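Local coordinates for protein putative polyketide synthase (Brevibacillus brevis, PDB 6HP2) that is an O-methyltransferase domain of a trans-AT polyketide synthase that probably methylates an oxygen of a polyketide intermediate, perhaps in bacillaene biosynthesis, at residues Q80-Q85 and E318-M323; E91-V96 and I329-Q334; I199-N204 and V273-S278; Q222-L227 and C287-K292. One frame throughout, in Å; residues are numbered along the deposited sequence.

Contact 1. Residues Q80-Q85 and E318-M323. With SAH (S-adenosyl-L-homocysteine), chain B.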
# COMPACT_ATOMS: atom_id res chain seq x y z
N GLN A 80 6.15 -1.07 -9.65
CA GLN A 80 5.81 -1.38 -8.26
C GLN A 80 6.90 -0.91 -7.32
O GLN A 80 6.61 -0.38 -6.24
CB GLN A 80 5.60 -2.89 -8.10
CG GLN A 80 4.31 -3.32 -8.82
CD GLN A 80 4.10 -4.77 -8.76
OE1 GLN A 80 5.01 -5.54 -9.06
NE2 GLN A 80 2.90 -5.18 -8.36
N VAL A 81 8.16 -1.11 -7.70
CA VAL A 81 9.25 -0.60 -6.91
C VAL A 81 9.22 0.94 -6.90
O VAL A 81 9.47 1.57 -5.88
CB VAL A 81 10.58 -1.14 -7.45
CG1 VAL A 81 11.73 -0.38 -6.81
CG2 VAL A 81 10.68 -2.70 -7.18
N GLU A 82 9.04 1.54 -8.06
CA GLU A 82 9.10 3.00 -8.13
C GLU A 82 8.08 3.62 -7.18
O GLU A 82 8.38 4.57 -6.46
CB GLU A 82 8.81 3.44 -9.57
CG GLU A 82 8.71 5.00 -9.73
CD GLU A 82 8.05 5.36 -11.05
OE1 GLU A 82 8.80 5.43 -12.03
OE2 GLU A 82 6.78 5.54 -11.11
N MET A 83 6.85 3.11 -7.20
CA MET A 83 5.81 3.65 -6.34
C MET A 83 6.17 3.54 -4.87
O MET A 83 5.96 4.47 -4.08
CB MET A 83 4.50 2.93 -6.58
CG MET A 83 3.36 3.46 -5.71
SD MET A 83 1.72 2.79 -6.22
CE MET A 83 1.87 1.06 -5.92
N ARG A 84 6.68 2.40 -4.45
CA ARG A 84 7.15 2.25 -3.07
C ARG A 84 8.29 3.19 -2.76
O ARG A 84 8.38 3.70 -1.64
CB ARG A 84 7.55 0.79 -2.85
CG ARG A 84 6.35 -0.12 -2.70
CD ARG A 84 6.79 -1.60 -2.70
NE ARG A 84 5.74 -2.46 -2.16
CZ ARG A 84 4.65 -2.82 -2.83
NH1 ARG A 84 4.42 -2.35 -4.07
NH2 ARG A 84 3.78 -3.61 -2.24
N GLN A 85 9.18 3.46 -3.73
CA GLN A 85 10.24 4.41 -3.48
C GLN A 85 9.67 5.79 -3.17
O GLN A 85 10.18 6.50 -2.28
CB GLN A 85 11.21 4.53 -4.67
CG GLN A 85 12.05 3.25 -4.91
CD GLN A 85 12.88 3.34 -6.15
OE1 GLN A 85 12.51 4.06 -7.08
NE2 GLN A 85 14.00 2.63 -6.19
N GLU A 318 4.65 14.83 -9.72
CA GLU A 318 5.38 15.90 -9.05
C GLU A 318 6.21 15.33 -7.91
O GLU A 318 7.37 15.70 -7.75
CB GLU A 318 4.42 16.98 -8.53
CG GLU A 318 5.10 18.08 -7.71
CD GLU A 318 4.10 18.98 -6.98
OE1 GLU A 318 3.02 19.29 -7.55
OE2 GLU A 318 4.38 19.37 -5.82
N ALA A 319 5.61 14.43 -7.12
CA ALA A 319 6.34 13.75 -6.05
C ALA A 319 7.47 12.87 -6.59
O ALA A 319 8.55 12.79 -5.98
CB ALA A 319 5.37 12.92 -5.22
N LEU A 320 7.20 12.14 -7.67
CA LEU A 320 8.23 11.31 -8.29
C LEU A 320 9.39 12.17 -8.77
O LEU A 320 10.56 11.85 -8.54
CB LEU A 320 7.63 10.54 -9.47
CG LEU A 320 8.53 9.71 -10.35
CD1 LEU A 320 9.25 8.58 -9.55
CD2 LEU A 320 7.68 9.12 -11.51
N ALA A 321 9.08 13.28 -9.45
CA ALA A 321 10.14 14.15 -9.96
C ALA A 321 10.93 14.80 -8.81
O ALA A 321 12.14 15.02 -8.91
CB ALA A 321 9.52 15.20 -10.88
N GLU A 322 10.24 15.13 -7.72
CA GLU A 322 10.92 15.67 -6.54
C GLU A 322 11.87 14.62 -5.96
O GLU A 322 13.00 14.91 -5.62
CB GLU A 322 9.90 16.10 -5.48
CG GLU A 322 10.51 16.70 -4.20
CD GLU A 322 9.51 16.85 -3.08
OE1 GLU A 322 9.42 17.95 -2.52
OE2 GLU A 322 8.83 15.87 -2.72
N MET A 323 11.41 13.39 -5.82
CA MET A 323 12.30 12.32 -5.37
C MET A 323 13.54 12.17 -6.24
O MET A 323 14.66 12.14 -5.73
CB MET A 323 11.52 10.99 -5.31
CG MET A 323 12.35 9.88 -4.81
SD MET A 323 11.52 8.28 -4.84
CE MET A 323 11.83 7.98 -6.57
N SAH B . 1.14 -5.10 1.28
CA SAH B . 1.34 -6.28 0.45
CB SAH B . 0.06 -7.07 0.25
CG SAH B . -1.16 -6.25 -0.15
SD SAH B . -2.56 -7.34 -0.55
C SAH B . 1.92 -5.82 -0.87
O SAH B . 2.21 -6.64 -1.74
OXT SAH B . 2.12 -4.63 -1.05
C5' SAH B . -3.51 -7.08 0.97
C4' SAH B . -2.85 -7.72 2.18
O4' SAH B . -3.59 -7.34 3.36
C3' SAH B . -2.97 -9.28 2.15
O3' SAH B . -1.69 -9.76 2.59
C2' SAH B . -4.06 -9.65 3.15
O2' SAH B . -3.91 -10.89 3.77
C1' SAH B . -3.90 -8.48 4.15
N9 SAH B . -5.06 -8.21 5.01
C8 SAH B . -6.34 -7.91 4.64
N7 SAH B . -7.05 -7.79 5.76
C5 SAH B . -6.22 -7.95 6.83
C6 SAH B . -6.41 -7.94 8.21
N6 SAH B . -7.57 -7.67 8.80
N1 SAH B . -5.34 -8.13 9.02
C2 SAH B . -4.09 -8.44 8.50
N3 SAH B . -3.93 -8.48 7.14
C4 SAH B . -4.98 -8.29 6.33
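Leu320 lays its two methyl groups against the end of Glu82: CD1 touches CG of Glu82 at 3.6 Å, and CD2 lies 3.7 Å from OE2 of Glu82. The two side chains cross at about a right angle; CD1 lies on the aliphatic stem and CD2 near the carboxylate. One turn on, the sulfur SD of Met323 sits 3.4 Å from the backbone O of Gln85 and 3.8 Å from its CB. Met323 runs straight out from its helix and bends only at the last torsion (chi3 81°), which brings the methyl CE to 4.0 Å from Gln85 CB. Helix 316-326, the last of the chain, thereby packs on helix 70-88, which lies with Met83 against strand 284-293 of the Rossmann-like sheet, without a hydrogen bond between the two segments. The polar ends are held from outside: Glu82 OE2 is bonded to the Tyr316 hydroxyl, and Gln85 NE2 to the carbonyl oxygen of Pro332. On helix 70-88, Arg84, which binds S-adenosyl-L-homocysteine, turns its guanidinium edge to the ligand carboxylate, although the modelled approach is too close for its detail to be trusted. Its NE forms a salt bridge with Asp109.

Contact 2. Residues E91-V96 and I329-Q334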
# COMPACT_ATOMS: atom_id res chain seq x y z
N GLU A 91 11.76 8.95 4.60
CA GLU A 91 12.08 8.28 5.84
C GLU A 91 13.59 8.17 5.99
O GLU A 91 14.32 8.09 5.00
CB GLU A 91 11.44 6.90 5.85
CG GLU A 91 9.96 6.98 5.49
CD GLU A 91 9.20 8.08 6.27
OE1 GLU A 91 9.34 8.11 7.52
OE2 GLU A 91 8.48 8.92 5.61
N ASN A 92 14.04 8.24 7.22
CA ASN A 92 15.44 8.04 7.59
C ASN A 92 15.54 6.66 8.23
O ASN A 92 15.15 6.47 9.40
CB ASN A 92 15.93 9.12 8.56
CG ASN A 92 17.35 8.92 8.97
OD1 ASN A 92 17.88 7.86 8.78
ND2 ASN A 92 17.98 9.94 9.56
N PHE A 93 16.02 5.67 7.45
CA PHE A 93 16.04 4.31 7.97
C PHE A 93 17.16 4.12 8.98
O PHE A 93 17.15 3.13 9.73
CB PHE A 93 16.19 3.30 6.84
CG PHE A 93 14.96 3.06 6.09
CD1 PHE A 93 14.55 3.93 5.10
CD2 PHE A 93 14.19 1.93 6.34
CE1 PHE A 93 13.39 3.72 4.38
CE2 PHE A 93 13.02 1.73 5.60
CZ PHE A 93 12.63 2.61 4.63
N SER A 94 18.11 5.05 9.03
CA SER A 94 19.13 4.97 10.08
C SER A 94 18.53 5.21 11.46
O SER A 94 19.01 4.65 12.44
CB SER A 94 20.27 5.96 9.79
OG SER A 94 21.19 6.00 10.85
N ARG A 95 17.50 6.03 11.55
CA ARG A 95 16.83 6.31 12.82
C ARG A 95 15.85 5.20 13.21
O ARG A 95 15.55 5.02 14.39
CB ARG A 95 16.05 7.64 12.70
CG ARG A 95 15.31 8.06 13.94
CD ARG A 95 16.30 8.43 15.03
NE ARG A 95 16.80 9.79 14.87
CZ ARG A 95 17.74 10.34 15.64
NH1 ARG A 95 18.32 9.63 16.60
NH2 ARG A 95 18.11 11.59 15.43
N VAL A 96 15.30 4.49 12.24
CA VAL A 96 14.30 3.46 12.52
C VAL A 96 14.96 2.25 13.16
O VAL A 96 16.03 1.78 12.74
CB VAL A 96 13.61 3.10 11.21
CG1 VAL A 96 12.69 1.87 11.39
CG2 VAL A 96 12.79 4.31 10.68
N ILE A 329 16.83 8.05 -2.20
CA ILE A 329 15.86 6.99 -2.50
C ILE A 329 16.26 5.84 -1.61
O ILE A 329 17.00 4.96 -2.05
CB ILE A 329 15.85 6.58 -3.97
CG1 ILE A 329 15.55 7.75 -4.86
CG2 ILE A 329 14.74 5.48 -4.23
CD1 ILE A 329 15.70 7.50 -6.36
N PRO A 330 15.86 5.79 -0.34
CA PRO A 330 16.45 4.79 0.58
C PRO A 330 15.86 3.37 0.47
O PRO A 330 16.47 2.41 0.99
CB PRO A 330 16.14 5.36 1.98
CG PRO A 330 14.90 6.20 1.76
CD PRO A 330 15.05 6.79 0.35
N TYR A 331 14.70 3.21 -0.14
CA TYR A 331 14.03 1.91 -0.12
C TYR A 331 12.83 1.92 -1.03
O TYR A 331 12.10 2.90 -1.02
CB TYR A 331 13.55 1.57 1.32
CG TYR A 331 12.83 0.24 1.28
CD1 TYR A 331 13.52 -0.95 1.30
CD2 TYR A 331 11.47 0.22 1.18
CE1 TYR A 331 12.84 -2.16 1.19
CE2 TYR A 331 10.77 -0.97 1.05
CZ TYR A 331 11.46 -2.15 1.04
OH TYR A 331 10.76 -3.31 0.90
N PRO A 332 12.56 0.88 -1.82
CA PRO A 332 13.44 -0.27 -2.10
C PRO A 332 14.48 0.12 -3.12
O PRO A 332 14.48 1.26 -3.55
CB PRO A 332 12.49 -1.34 -2.68
CG PRO A 332 11.10 -0.78 -2.62
CD PRO A 332 11.23 0.73 -2.45
N LYS A 333 15.34 -0.81 -3.50
CA LYS A 333 16.25 -0.67 -4.64
C LYS A 333 15.69 -1.43 -5.83
O LYS A 333 15.00 -2.45 -5.68
CB LYS A 333 17.65 -1.20 -4.29
CG LYS A 333 18.21 -0.68 -2.98
CD LYS A 333 18.43 0.84 -2.99
CE LYS A 333 18.93 1.35 -1.63
NZ LYS A 333 19.52 2.74 -1.65
N GLN A 334 15.98 -0.95 -7.03
CA GLN A 334 15.56 -1.66 -8.24
C GLN A 334 16.50 -2.83 -8.48
O GLN A 334 17.69 -2.75 -8.19
CB GLN A 334 15.57 -0.72 -9.45
CG GLN A 334 14.51 0.35 -9.40
CD GLN A 334 13.15 -0.15 -9.88
OE1 GLN A 334 12.94 -1.37 -10.12
NE2 GLN A 334 12.23 0.75 -10.00
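The C-terminal tail that follows helix 316-326 meets the loop leading into strand 98-101 through Phe93, Pro330 and Tyr331, all buried. Phe93 turns CD1, CE1 and CZ to the tail. CD1 of Phe93 rests 3.8 Å from CB of Pro330, while CZ comes to 3.6 Å from CB of Tyr331, so the phenyl group bridges two consecutive residues. Phe93 and Pro330 cross at about a right angle. The Phe93 and Tyr331 rings are tilted obliquely, with their planes at 46° and their centroids 5.9 Å apart. Pro330 also brings CG to 3.8 Å from the backbone O of Glu91. Strand 98-101 is a central strand of the Rossmann-like sheet, and the tail closes over the loop before it and over helices 70-88 and 108-116. The Tyr331 side chain leaves with CG opposite its own backbone N (chi1 179°), which carries the ring beyond Phe93 until its hydroxyl is hydrogen-bonded to Asp109. One ring face is covered by CB of Pro332, 3.8 Å above the plane and over the centre; the peptide bond before Pro332 is cis. Phe88 meets the Tyr331 ring edge-to-face, and Tyr117 stacks with Phe93 while its hydroxyl bonds to the carbonyl oxygen of Pro330.

Contact 3. Residues I199-N204 and V273-S278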
# COMPACT_ATOMS: atom_id res chain seq x y z
N ILE A 199 -0.76 3.05 1.35
CA ILE A 199 -1.25 3.16 -0.00
C ILE A 199 -2.67 2.66 0.09
O ILE A 199 -2.89 1.49 0.42
CB ILE A 199 -0.43 2.35 -1.03
CG1 ILE A 199 1.02 2.85 -1.09
CG2 ILE A 199 -1.08 2.44 -2.42
CD1 ILE A 199 1.82 2.30 -2.20
N ASP A 200 -3.64 3.52 -0.27
CA ASP A 200 -5.03 3.20 0.03
C ASP A 200 -5.96 4.05 -0.84
O ASP A 200 -5.54 4.98 -1.55
CB ASP A 200 -5.33 3.41 1.50
CG ASP A 200 -6.11 2.28 2.11
OD1 ASP A 200 -7.04 1.79 1.46
OD2 ASP A 200 -5.81 1.91 3.28
N TYR A 201 -7.22 3.67 -0.79
CA TYR A 201 -8.27 4.38 -1.53
C TYR A 201 -9.05 5.42 -0.72
O TYR A 201 -9.33 5.25 0.48
CB TYR A 201 -9.25 3.37 -2.10
CG TYR A 201 -8.74 2.60 -3.26
CD1 TYR A 201 -8.56 3.22 -4.50
CD2 TYR A 201 -8.48 1.20 -3.18
CE1 TYR A 201 -8.14 2.50 -5.58
CE2 TYR A 201 -8.07 0.50 -4.31
CZ TYR A 201 -7.87 1.15 -5.48
OH TYR A 201 -7.45 0.46 -6.64
N ILE A 202 -9.40 6.49 -1.41
CA ILE A 202 -10.34 7.49 -0.90
C ILE A 202 -11.57 7.50 -1.82
O ILE A 202 -11.44 7.56 -3.06
CB ILE A 202 -9.69 8.88 -0.88
CG1 ILE A 202 -8.44 8.89 -0.02
CG2 ILE A 202 -10.70 9.97 -0.46
CD1 ILE A 202 -7.65 10.22 -0.17
N ALA A 203 -12.76 7.52 -1.22
CA ALA A 203 -13.98 7.57 -2.01
C ALA A 203 -14.34 9.05 -2.19
O ALA A 203 -14.37 9.81 -1.22
CB ALA A 203 -15.10 6.80 -1.33
N ASN A 204 -14.59 9.46 -3.43
CA ASN A 204 -14.93 10.85 -3.76
C ASN A 204 -16.42 11.11 -3.79
O ASN A 204 -16.88 12.05 -4.44
CB ASN A 204 -14.28 11.22 -5.08
CG ASN A 204 -12.79 11.15 -4.99
OD1 ASN A 204 -12.22 11.67 -3.99
ND2 ASN A 204 -12.14 10.42 -5.89
N VAL A 273 -10.56 -5.34 -11.98
CA VAL A 273 -11.40 -4.73 -13.00
C VAL A 273 -12.32 -3.67 -12.37
O VAL A 273 -12.46 -2.55 -12.88
CB VAL A 273 -12.21 -5.80 -13.76
CG1 VAL A 273 -13.22 -5.14 -14.69
CG2 VAL A 273 -11.27 -6.71 -14.51
N ASN A 274 -12.97 -4.03 -11.27
CA ASN A 274 -13.90 -3.10 -10.62
C ASN A 274 -13.19 -1.86 -10.13
O ASN A 274 -13.72 -0.75 -10.25
CB ASN A 274 -14.58 -3.80 -9.46
CG ASN A 274 -15.60 -4.83 -9.95
OD1 ASN A 274 -16.09 -4.69 -11.07
ND2 ASN A 274 -15.90 -5.85 -9.15
N GLN A 275 -12.01 -2.00 -9.58
CA GLN A 275 -11.27 -0.84 -9.14
C GLN A 275 -10.89 0.03 -10.32
O GLN A 275 -10.89 1.27 -10.20
CB GLN A 275 -10.01 -1.29 -8.36
CG GLN A 275 -10.35 -1.91 -7.03
CD GLN A 275 -9.15 -2.64 -6.42
OE1 GLN A 275 -8.00 -2.22 -6.61
NE2 GLN A 275 -9.41 -3.73 -5.74
N SER A 276 -10.51 -0.59 -11.44
CA SER A 276 -10.19 0.17 -12.67
C SER A 276 -11.36 1.03 -13.13
O SER A 276 -11.20 2.21 -13.49
CB SER A 276 -9.81 -0.81 -13.80
OG SER A 276 -9.61 -0.14 -15.02
N ILE A 277 -12.55 0.44 -13.18
CA ILE A 277 -13.74 1.18 -13.55
C ILE A 277 -13.97 2.37 -12.62
O ILE A 277 -14.26 3.50 -13.07
CB ILE A 277 -14.97 0.25 -13.58
CG1 ILE A 277 -14.76 -0.82 -14.64
CG2 ILE A 277 -16.22 1.02 -13.81
CD1 ILE A 277 -15.86 -1.91 -14.63
N SER A 278 -13.97 2.12 -11.30
CA SER A 278 -14.23 3.22 -10.36
C SER A 278 -13.17 4.32 -10.46
O SER A 278 -13.51 5.49 -10.31
CB SER A 278 -14.32 2.71 -8.93
OG SER A 278 -15.33 1.76 -8.85
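Tyr201 and Gln275 both leave their backbones with CG opposite the carbonyl carbon (chi1 -74° for Tyr201 and nearly the same for Gln275), one from strand 194-203 and the other from helix 263-281, and in each case CB already points at the other segment. The glutamine chain continues extended beyond CG, which sets its amide beside the end of the tyrosine ring. There the Tyr201 hydroxyl donates a hydrogen bond to OE1 of Gln275, with OH and OE1 2.7 Å apart. The amide oxygen lies at the ring edge, near the ring plane, and the two side chains cross at about a right angle. Seen from the acceptor, the C=O...OH angle is 121°, and the hydroxyl is tilted 32° from the carbonyl plane. CB of Gln275 also comes to 3.5 Å from OH of Tyr201, so the phenol oxygen is approached by both the root and the tip of the same side chain. Phe174 and Tyr286 each meet the Tyr201 ring edge-to-face. At the other end of the residue, the backbone N of Tyr201 is bonded to OD1 of Asp200, at 2.9 Å and through the anti lone pair. With the Gln275 side chain about 9 Å from the bound S-adenosyl-L-homocysteine, the one hydrogen bond between the two segments ties helix 263-281 to strand 194-203 in the central sheet of the Rossmann-like methyltransferase fold, on the cofactor side.

Contact 4. Residues Q222-L227 and C287-K292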
# COMPACT_ATOMS: atom_id res chain seq x y z
N GLN A 222 -14.25 12.90 4.04
CA GLN A 222 -14.58 13.34 5.37
C GLN A 222 -14.35 12.25 6.39
O GLN A 222 -13.91 12.53 7.52
CB GLN A 222 -16.05 13.84 5.39
CG GLN A 222 -16.41 14.46 6.72
CD GLN A 222 -15.58 15.74 7.05
OE1 GLN A 222 -15.19 16.50 6.16
NE2 GLN A 222 -15.31 15.94 8.34
N GLU A 223 -14.65 11.00 6.05
CA GLU A 223 -14.44 9.91 6.99
C GLU A 223 -12.94 9.70 7.25
O GLU A 223 -12.56 9.36 8.37
CB GLU A 223 -15.11 8.60 6.47
CG GLU A 223 -16.60 8.63 6.52
CD GLU A 223 -17.25 7.39 5.87
OE1 GLU A 223 -16.67 6.82 4.93
OE2 GLU A 223 -18.34 7.01 6.33
N TRP A 224 -12.09 9.88 6.24
CA TRP A 224 -10.65 9.74 6.45
C TRP A 224 -10.11 10.82 7.36
O TRP A 224 -9.31 10.56 8.26
CB TRP A 224 -9.93 9.79 5.09
CG TRP A 224 -9.73 8.48 4.44
CD1 TRP A 224 -10.29 8.04 3.29
CD2 TRP A 224 -8.78 7.48 4.83
NE1 TRP A 224 -9.77 6.81 2.95
CE2 TRP A 224 -8.85 6.44 3.89
CE3 TRP A 224 -7.89 7.36 5.90
CZ2 TRP A 224 -8.09 5.26 3.98
CZ3 TRP A 224 -7.11 6.18 5.99
CH2 TRP A 224 -7.22 5.17 5.03
N ILE A 225 -10.58 12.05 7.16
CA ILE A 225 -10.20 13.17 8.01
C ILE A 225 -10.47 12.84 9.47
O ILE A 225 -9.61 13.03 10.35
CB ILE A 225 -10.96 14.43 7.56
CG1 ILE A 225 -10.43 14.89 6.20
CG2 ILE A 225 -10.92 15.54 8.69
CD1 ILE A 225 -11.32 16.03 5.58
N GLU A 226 -11.69 12.41 9.75
CA GLU A 226 -12.13 12.13 11.11
C GLU A 226 -11.55 10.84 11.69
O GLU A 226 -11.25 10.78 12.89
CB GLU A 226 -13.65 12.10 11.12
CG GLU A 226 -14.26 13.49 10.85
CD GLU A 226 -15.78 13.45 10.60
OE1 GLU A 226 -16.43 12.38 10.70
OE2 GLU A 226 -16.30 14.51 10.22
N LEU A 227 -11.41 9.82 10.85
CA LEU A 227 -10.84 8.56 11.31
C LEU A 227 -9.40 8.78 11.77
O LEU A 227 -9.00 8.33 12.85
CB LEU A 227 -10.87 7.53 10.18
CG LEU A 227 -10.14 6.20 10.41
CD1 LEU A 227 -10.81 5.46 11.56
CD2 LEU A 227 -10.15 5.36 9.14
N CYS A 287 -4.28 6.66 -3.36
CA CYS A 287 -3.28 7.61 -2.89
C CYS A 287 -2.21 7.08 -1.94
O CYS A 287 -2.39 6.06 -1.28
CB CYS A 287 -3.99 8.75 -2.17
SG CYS A 287 -5.25 9.67 -3.09
N LEU A 288 -1.08 7.80 -1.89
CA LEU A 288 -0.01 7.45 -0.98
C LEU A 288 -0.15 8.40 0.24
O LEU A 288 -0.15 9.62 0.07
CB LEU A 288 1.37 7.65 -1.61
CG LEU A 288 1.57 7.27 -3.08
CD1 LEU A 288 2.99 7.60 -3.51
CD2 LEU A 288 1.27 5.79 -3.29
N PHE A 289 -0.29 7.84 1.43
CA PHE A 289 -0.44 8.62 2.66
C PHE A 289 0.84 8.57 3.50
O PHE A 289 1.33 7.48 3.79
CB PHE A 289 -1.54 8.09 3.60
CG PHE A 289 -2.92 8.04 3.01
CD1 PHE A 289 -3.22 7.22 1.96
CD2 PHE A 289 -3.94 8.71 3.62
CE1 PHE A 289 -4.52 7.12 1.49
CE2 PHE A 289 -5.25 8.66 3.13
CZ PHE A 289 -5.52 7.87 2.06
N LYS A 290 1.29 9.73 3.97
CA LYS A 290 2.37 9.82 4.97
C LYS A 290 1.80 10.53 6.20
O LYS A 290 1.47 11.74 6.15
CB LYS A 290 3.59 10.52 4.42
CG LYS A 290 3.90 10.07 3.01
CD LYS A 290 5.33 10.52 2.58
CE LYS A 290 5.61 9.98 1.21
NZ LYS A 290 6.99 10.27 0.76
N LEU A 291 1.69 9.78 7.29
CA LEU A 291 1.03 10.28 8.49
C LEU A 291 2.03 10.37 9.65
O LEU A 291 2.95 9.54 9.78
CB LEU A 291 -0.12 9.35 8.93
CG LEU A 291 -1.04 8.82 7.82
CD1 LEU A 291 -2.00 7.77 8.36
CD2 LEU A 291 -1.83 9.96 7.22
N LYS A 292 1.75 11.31 10.55
CA LYS A 292 2.49 11.54 11.77
C LYS A 292 1.49 11.57 12.90
O LYS A 292 0.30 11.84 12.69
CB LYS A 292 3.29 12.87 11.69
CG LYS A 292 4.31 12.92 10.59
CD LYS A 292 5.50 12.01 10.85
CE LYS A 292 6.48 12.02 9.68
NZ LYS A 292 7.85 11.57 10.10
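Trp224 reaches from helix 221-230 toward strand 284-293 and meets Phe289 with the flat of its indole. From CB, which points toward the strand, the side chain takes an unusual first torsion (chi1 -91°), which turns one indole face to the CE2 and CZ end of the phenyl ring. Along the shared bond of the indole, CD2 lies 4.1 Å from CE2 of Phe289, and CE2 of the tryptophan is equally far from CZ of Phe289. Farther out on the six-membered ring, CE3 makes the closest approach, 4.0 Å from CE2 of Phe289, while CZ2 faces CZ of the phenylalanine. CZ of Phe289 therefore lies over the centre of one indole face. The six-membered ring and the phenyl ring have centroids 4.7 Å apart and planes inclined at 37°, an oblique pairing. On the five-membered side, the buried NE1 is satisfied by a hydrogen bond to the backbone carbonyl oxygen of Tyr201, on the strand next to 284-293. That bond fixes how the indole is turned. Phe183 of helix 179-188 also packs against Trp224, and Ile238 of strand 233-240 against Phe289. This aromatic pair belongs to the hydrophobic layer between helix and sheet in the alpha/beta/alpha sandwich of Rossmann-like methyltransferases.

Overall arrangement
Contacts 1 and 2, with centres 13 Å apart, touch: the tail of contact 2 lies against helix 70-88 of contact 1, with Arg84 CB 3.7 Å from Pro332 CD. Contacts 3 and 4 meet in the sheet, where strands 194-203 and 284-293 are neighbours and Asp200 O is 2.8 Å from Cys287 N. Met83 links the two groups, packing on Ile199 of contact 3 and Leu288 of contact 4. Contacts 2 and 3 lie on opposite sides of the chain's centre, about 28 Å between centres. The ligand is reached directly through Arg84 of contact 1; the Tyr331 and Gln275 side chains are each about 9 Å from it, and Trp224 about 13 Å.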